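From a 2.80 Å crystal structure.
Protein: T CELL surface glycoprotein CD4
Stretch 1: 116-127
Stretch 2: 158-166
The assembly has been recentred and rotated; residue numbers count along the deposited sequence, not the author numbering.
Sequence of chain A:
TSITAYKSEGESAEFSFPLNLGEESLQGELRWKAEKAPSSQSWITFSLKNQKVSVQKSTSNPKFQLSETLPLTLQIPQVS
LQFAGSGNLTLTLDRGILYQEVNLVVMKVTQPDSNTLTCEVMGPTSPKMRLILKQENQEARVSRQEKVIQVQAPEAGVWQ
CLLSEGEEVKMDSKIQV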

ATOM      1  N   THR A 116      12.586 -20.460 -11.905  1.00 52.39           N
ATOM      2  CA  THR A 116      11.553 -19.465 -11.661  1.00 48.52           C
ATOM      3  C   THR A 116      12.024 -18.095 -11.279  1.00 46.50           C
ATOM      4  O   THR A 116      13.028 -18.024 -10.570  1.00 47.60           O
ATOM      5  N   LEU A 117      11.316 -17.080 -11.721  1.00 41.43           N
ATOM      6  CA  LEU A 117      11.406 -15.647 -11.465  1.00 37.93           C
ATOM      7  C   LEU A 117       9.881 -15.283 -11.322  1.00 35.63           C
ATOM      8  O   LEU A 117       9.283 -15.651 -12.334  1.00 35.73           O
ATOM      9  N   THR A 118       9.447 -14.720 -10.210  1.00 32.74           N
ATOM     10  CA  THR A 118       8.027 -14.465 -10.106  1.00 29.23           C
ATOM     11  C   THR A 118       7.659 -13.048  -9.709  1.00 26.38           C
ATOM     12  O   THR A 118       8.479 -12.439  -9.000  1.00 29.42           O
ATOM     13  N   CYS A 119       6.517 -12.545 -10.105  1.00 20.58           N
ATOM     14  CA  CYS A 119       6.273 -11.203  -9.584  1.00 19.56           C
ATOM     15  C   CYS A 119       4.816 -11.259  -9.242  1.00 23.47           C
ATOM     16  O   CYS A 119       4.190 -11.765 -10.176  1.00 24.95           O
ATOM     17  N   GLU A 120       4.420 -10.929  -8.006  1.00 25.40           N
ATOM     18  CA  GLU A 120       3.001 -10.939  -7.703  1.00 26.25           C
ATOM     19  C   GLU A 120       2.737  -9.657  -6.889  1.00 26.10           C
ATOM     20  O   GLU A 120       3.613  -9.183  -6.170  1.00 24.93           O
ATOM     21  N   VAL A 121       1.512  -9.245  -7.155  1.00 26.06           N
ATOM     22  CA  VAL A 121       0.990  -8.006  -6.516  1.00 27.75           C
ATOM     23  C   VAL A 121      -0.319  -8.278  -5.773  1.00 29.03           C
ATOM     24  O   VAL A 121      -1.096  -9.212  -6.134  1.00 32.52           O
ATOM     25  N   MET A 122      -0.671  -7.546  -4.745  1.00 28.72           N
ATOM     26  CA  MET A 122      -1.947  -7.824  -4.065  1.00 28.52           C
ATOM     27  C   MET A 122      -2.601  -6.547  -3.591  1.00 27.95           C
ATOM     28  O   MET A 122      -1.856  -5.657  -3.160  1.00 27.72           O
ATOM     29  N   GLY A 123      -3.907  -6.514  -3.673  1.00 28.13           N
ATOM     30  CA  GLY A 123      -4.539  -5.242  -3.192  1.00 30.10           C
ATOM     31  C   GLY A 123      -5.324  -4.741  -4.385  1.00 31.55           C
ATOM     32  O   GLY A 123      -5.341  -5.390  -5.440  1.00 32.77           O
ATOM     33  N   PRO A 124      -5.926  -3.587  -4.213  1.00 34.04           N
ATOM     34  CA  PRO A 124      -6.764  -2.894  -5.202  1.00 37.07           C
ATOM     35  C   PRO A 124      -6.204  -2.343  -6.516  1.00 39.47           C
ATOM     36  O   PRO A 124      -5.760  -1.163  -6.722  1.00 40.50           O
ATOM     37  N   THR A 125      -6.337  -3.287  -7.472  1.00 40.80           N
ATOM     38  CA  THR A 125      -5.863  -2.951  -8.836  1.00 42.12           C
ATOM     39  C   THR A 125      -6.982  -2.853  -9.862  1.00 43.49           C
ATOM     40  O   THR A 125      -7.827  -3.769  -9.792  1.00 43.36           O
ATOM     41  N   SER A 126      -6.897  -1.860 -10.726  1.00 45.18           N
ATOM     42  CA  SER A 126      -7.817  -1.718 -11.869  1.00 49.51           C
ATOM     43  C   SER A 126      -7.593  -2.900 -12.815  1.00 51.23           C
ATOM     44  O   SER A 126      -6.479  -3.421 -12.765  1.00 51.46           O
ATOM     45  N   PRO A 127      -8.470  -3.262 -13.713  1.00 54.18           N
ATOM     46  CA  PRO A 127      -8.312  -4.324 -14.732  1.00 54.48           C
ATOM     47  C   PRO A 127      -7.702  -3.821 -16.056  1.00 53.61           C
ATOM     48  O   PRO A 127      -7.597  -4.520 -17.079  1.00 52.38           O
ATOM     49  N   VAL A 158      19.749  -8.115 -14.090  1.00 30.14           N
ATOM     50  CA  VAL A 158      18.853  -7.366 -13.221  1.00 26.44           C
ATOM     51  C   VAL A 158      17.535  -7.544 -13.899  1.00 26.44           C
ATOM     52  O   VAL A 158      17.558  -7.031 -15.017  1.00 24.49           O
ATOM     53  N   TRP A 159      16.581  -8.144 -13.269  1.00 27.08           N
ATOM     54  CA  TRP A 159      15.278  -8.124 -13.991  1.00 26.47           C
ATOM     55  C   TRP A 159      14.460  -6.958 -13.430  1.00 24.07           C
ATOM     56  O   TRP A 159      14.799  -6.598 -12.298  1.00 24.61           O
ATOM     57  N   GLN A 160      13.457  -6.461 -14.055  1.00 20.67           N
ATOM     58  CA  GLN A 160      12.764  -5.413 -13.248  1.00 20.84           C
ATOM     59  C   GLN A 160      11.330  -5.841 -13.169  1.00 21.79           C
ATOM     60  O   GLN A 160      10.971  -6.624 -14.088  1.00 23.16           O
ATOM     61  N   CYS A 161      10.495  -5.513 -12.184  1.00 21.61           N
ATOM     62  CA  CYS A 161       9.071  -5.947 -12.340  1.00 21.58           C
ATOM     63  C   CYS A 161       8.206  -4.685 -12.325  1.00 20.98           C
ATOM     64  O   CYS A 161       8.443  -3.790 -11.471  1.00 23.89           O
ATOM     65  N   LEU A 162       7.265  -4.486 -13.244  1.00 21.95           N
ATOM     66  CA  LEU A 162       6.500  -3.218 -13.147  1.00 21.88           C
ATOM     67  C   LEU A 162       5.007  -3.484 -13.171  1.00 21.18           C
ATOM     68  O   LEU A 162       4.659  -4.475 -13.806  1.00 21.12           O
ATOM     69  N   LEU A 163       4.295  -2.578 -12.554  1.00 22.61           N
ATOM     70  CA  LEU A 163       2.821  -2.484 -12.444  1.00 23.10           C
ATOM     71  C   LEU A 163       2.484  -1.170 -13.219  1.00 25.01           C
ATOM     72  O   LEU A 163       2.979  -0.075 -12.852  1.00 25.50           O
ATOM     73  N   SER A 164       1.682  -1.441 -14.215  1.00 24.60           N
ATOM     74  CA  SER A 164       1.301  -0.292 -15.030  1.00 30.36           C
ATOM     75  C   SER A 164      -0.192  -0.349 -15.281  1.00 34.47           C
ATOM     76  O   SER A 164      -0.762  -1.438 -15.385  1.00 34.87           O
ATOM     77  N   GLU A 165      -0.746   0.847 -15.346  1.00 40.11           N
ATOM     78  CA  GLU A 165      -2.137   1.179 -15.731  1.00 45.78           C
ATOM     79  C   GLU A 165      -1.956   2.261 -16.848  1.00 47.90           C
ATOM     80  O   GLU A 165      -1.248   3.279 -16.677  1.00 47.14           O
ATOM     81  N   GLY A 166      -2.517   1.833 -17.985  1.00 48.77           N
ATOM     82  CA  GLY A 166      -2.368   2.627 -19.204  1.00 52.70           C
ATOM     83  C   GLY A 166      -0.877   2.736 -19.538  1.00 54.84           C
ATOM     84  O   GLY A 166      -0.222   1.668 -19.620  1.00 56.78           O
TER

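Two strands of CD4, one ending at 122 and the other spanning 158-165, run in the same general direction, their axes 25° from parallel and 8.3 Å apart at closest approach. No hydrogen bond crosses between the stretches; the contact, 330 Å² with both sides summed, includes the loop after the first strand, and its closest atom pairs are all between side chains. Their alternation sets the pattern: Leu117, Cys119 and Val121 point toward the second strand, and Trp159, Cys161, Leu163 and Glu165 point back, whereas Thr118, Glu120, Gln160 and Leu162 point away.

At the centre, Cys119 and Cys161, both in the t rotamer, form a disulfide, with SG of Cys119 2.0 Å from SG of Cys161 and chi3 at -68°. This covalent link coincides with a local narrowing: the two CA atoms lie 6.6 Å apart, against 8.8 Å for Leu117 and Trp159 and 8.3 Å for Val121 and Leu163.

Leu163, with 52 Å² covered, is the largest contributor by a small margin. Its chi1 is t, but chi2, at -97°, falls between wells. CG lies 4.4 Å from CG2 of Val121 (chi1 94°, between wells), a loose apolar contact, while CD2 reaches 4.1 Å from CG2 of Thr125, which sits in the loop after the first strand with its CB directed sideways and chi1 p.

On the other side of the disulfide, Leu117 (chi1 t, chi2 p) fills the wider gap. Its CD2 packs 3.6 Å from CB of Trp159, whose chi1 is m, and approaches the indole obliquely; NE1 of Trp159 is hydrogen-bonded elsewhere in the structure.

The one polar pair within 4.5 Å is Ser126 and Glu165, and it does not bond. Ser126 (chi1 m) points its CA-to-CB bond toward the second stretch, but its OG stays 4.4 Å from OE2 of Glu165 (chi1 t, chi2 -113°, between wells), too far for a hydrogen bond, and both carboxylate oxygens of Glu165 find partners elsewhere in the structure.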

ATOM      1  CB  THR A 116      10.693 -20.161 -10.533  1.00 48.47           C
ATOM      2  OG1 THR A 116      10.563 -21.518 -11.052  1.00 49.32           O
ATOM      3  CG2 THR A 116       9.325 -19.499 -10.340  1.00 51.58           C
ATOM      4  CB  LEU A 117      11.920 -14.603 -12.449  1.00 34.93           C
ATOM      5  CG  LEU A 117      11.968 -13.166 -11.960  1.00 35.21           C
ATOM      6  CD1 LEU A 117      13.029 -12.939 -10.874  1.00 34.10           C
ATOM      7  CD2 LEU A 117      12.363 -12.235 -13.093  1.00 34.02           C
ATOM      8  CB  THR A 118       7.341 -15.509  -9.175  1.00 31.83           C
ATOM      9  OG1 THR A 118       8.108 -16.724  -9.253  1.00 35.97           O
ATOM     10  CG2 THR A 118       5.928 -15.727  -9.759  1.00 34.80           C
ATOM     11  CB  CYS A 119       6.652 -10.282 -10.642  1.00 19.65           C
ATOM     12  SG  CYS A 119       6.124  -8.629 -10.351  1.00 21.06           S
ATOM     13  CB  GLU A 120       2.312 -11.905  -6.843  1.00 27.71           C
ATOM     14  CG  GLU A 120       3.198 -12.397  -5.740  1.00 33.69           C
ATOM     15  CD  GLU A 120       2.541 -13.650  -5.123  1.00 37.85           C
ATOM     16  OE1 GLU A 120       1.297 -13.520  -4.957  1.00 36.22           O
ATOM     17  OE2 GLU A 120       3.461 -14.554  -4.935  1.00 39.46           O
ATOM     18  CB  VAL A 121       0.920  -7.026  -7.698  1.00 24.20           C
ATOM     19  CG1 VAL A 121      -0.392  -6.913  -8.431  1.00 24.37           C
ATOM     20  CG2 VAL A 121       1.192  -5.584  -7.339  1.00 27.95           C
ATOM     21  CB  MET A 122      -1.773  -8.669  -2.848  1.00 32.43           C
ATOM     22  CG  MET A 122      -2.905  -9.689  -2.920  1.00 37.35           C
ATOM     23  SD  MET A 122      -2.032 -11.067  -2.025  1.00 43.98           S
ATOM     24  CE  MET A 122      -1.695 -11.955  -3.598  1.00 43.78           C
ATOM     25  CB  PRO A 124      -7.413  -1.718  -4.436  1.00 36.65           C
ATOM     26  CG  PRO A 124      -6.649  -1.527  -3.165  1.00 34.60           C
ATOM     27  CD  PRO A 124      -5.907  -2.845  -2.928  1.00 34.90           C
ATOM     28  CB  THR A 125      -4.733  -3.971  -9.308  1.00 40.84           C
ATOM     29  OG1 THR A 125      -5.063  -5.366  -9.058  1.00 40.23           O
ATOM     30  CG2 THR A 125      -3.409  -3.508  -8.708  1.00 39.96           C
ATOM     31  CB  SER A 126      -7.463  -0.554 -12.772  1.00 51.51           C
ATOM     32  OG  SER A 126      -7.413   0.787 -12.400  1.00 56.39           O
ATOM     33  CB  PRO A 127      -9.738  -4.868 -14.851  1.00 55.65           C
ATOM     34  CG  PRO A 127     -10.497  -3.523 -14.922  1.00 56.88           C
ATOM     35  CD  PRO A 127      -9.825  -2.666 -13.826  1.00 55.84           C
ATOM     36  CB  VAL A 158      19.334  -5.919 -13.195  1.00 25.93           C
ATOM     37  CG1 VAL A 158      18.330  -5.042 -12.509  1.00 30.28           C
ATOM     38  CG2 VAL A 158      20.639  -5.713 -12.435  1.00 26.64           C
ATOM     39  CB  TRP A 159      14.537  -9.393 -13.748  1.00 28.79           C
ATOM     40  CG  TRP A 159      15.078 -10.375 -14.707  1.00 33.45           C
ATOM     41  CD1 TRP A 159      16.295 -10.960 -14.608  1.00 34.95           C
ATOM     42  CD2 TRP A 159      14.445 -10.876 -15.892  1.00 36.26           C
ATOM     43  NE1 TRP A 159      16.441 -11.810 -15.684  1.00 37.14           N
ATOM     44  CE2 TRP A 159      15.343 -11.809 -16.466  1.00 36.74           C
ATOM     45  CE3 TRP A 159      13.233 -10.678 -16.519  1.00 36.56           C
ATOM     46  CZ2 TRP A 159      15.060 -12.562 -17.580  1.00 37.82           C
ATOM     47  CZ3 TRP A 159      12.973 -11.417 -17.667  1.00 39.43           C
ATOM     48  CH2 TRP A 159      13.845 -12.333 -18.220  1.00 38.37           C
ATOM     49  CB  GLN A 160      13.213  -4.174 -13.928  1.00 19.27           C
ATOM     50  CG  GLN A 160      12.267  -3.067 -13.557  1.00 22.55           C
ATOM     51  CD  GLN A 160      12.687  -1.812 -14.284  1.00 25.43           C
ATOM     52  OE1 GLN A 160      12.904  -1.699 -15.485  1.00 30.19           O
ATOM     53  NE2 GLN A 160      12.828  -0.737 -13.531  1.00 27.66           N
ATOM     54  CB  CYS A 161       8.626  -7.088 -11.442  1.00 21.97           C
ATOM     55  SG  CYS A 161       6.807  -7.290 -11.649  1.00 27.17           S
ATOM     56  CB  LEU A 162       6.838  -2.403 -14.302  1.00 23.82           C
ATOM     57  CG  LEU A 162       7.929  -2.308 -15.286  1.00 24.57           C
ATOM     58  CD1 LEU A 162       7.531  -1.091 -16.153  1.00 24.98           C
ATOM     59  CD2 LEU A 162       9.220  -1.852 -14.675  1.00 26.30           C
ATOM     60  CB  LEU A 163       2.185  -2.386 -11.107  1.00 22.73           C
ATOM     61  CG  LEU A 163       0.832  -2.489 -10.469  1.00 20.88           C
ATOM     62  CD1 LEU A 163       0.228  -1.135 -10.273  1.00 19.17           C
ATOM     63  CD2 LEU A 163      -0.178  -3.290 -11.287  1.00 22.00           C
ATOM     64  CB  SER A 164       2.074  -0.347 -16.336  1.00 31.69           C
ATOM     65  OG  SER A 164       1.656  -1.425 -17.162  1.00 33.36           O
ATOM     66  CB  GLU A 165      -3.134   1.562 -14.715  1.00 49.79           C
ATOM     67  CG  GLU A 165      -4.385   2.318 -15.225  1.00 55.92           C
ATOM     68  CD  GLU A 165      -4.173   3.675 -14.578  1.00 61.94           C
ATOM     69  OE1 GLU A 165      -3.223   4.302 -15.105  1.00 65.07           O
ATOM     70  OE2 GLU A 165      -4.776   4.108 -13.606  1.00 65.32           O
TER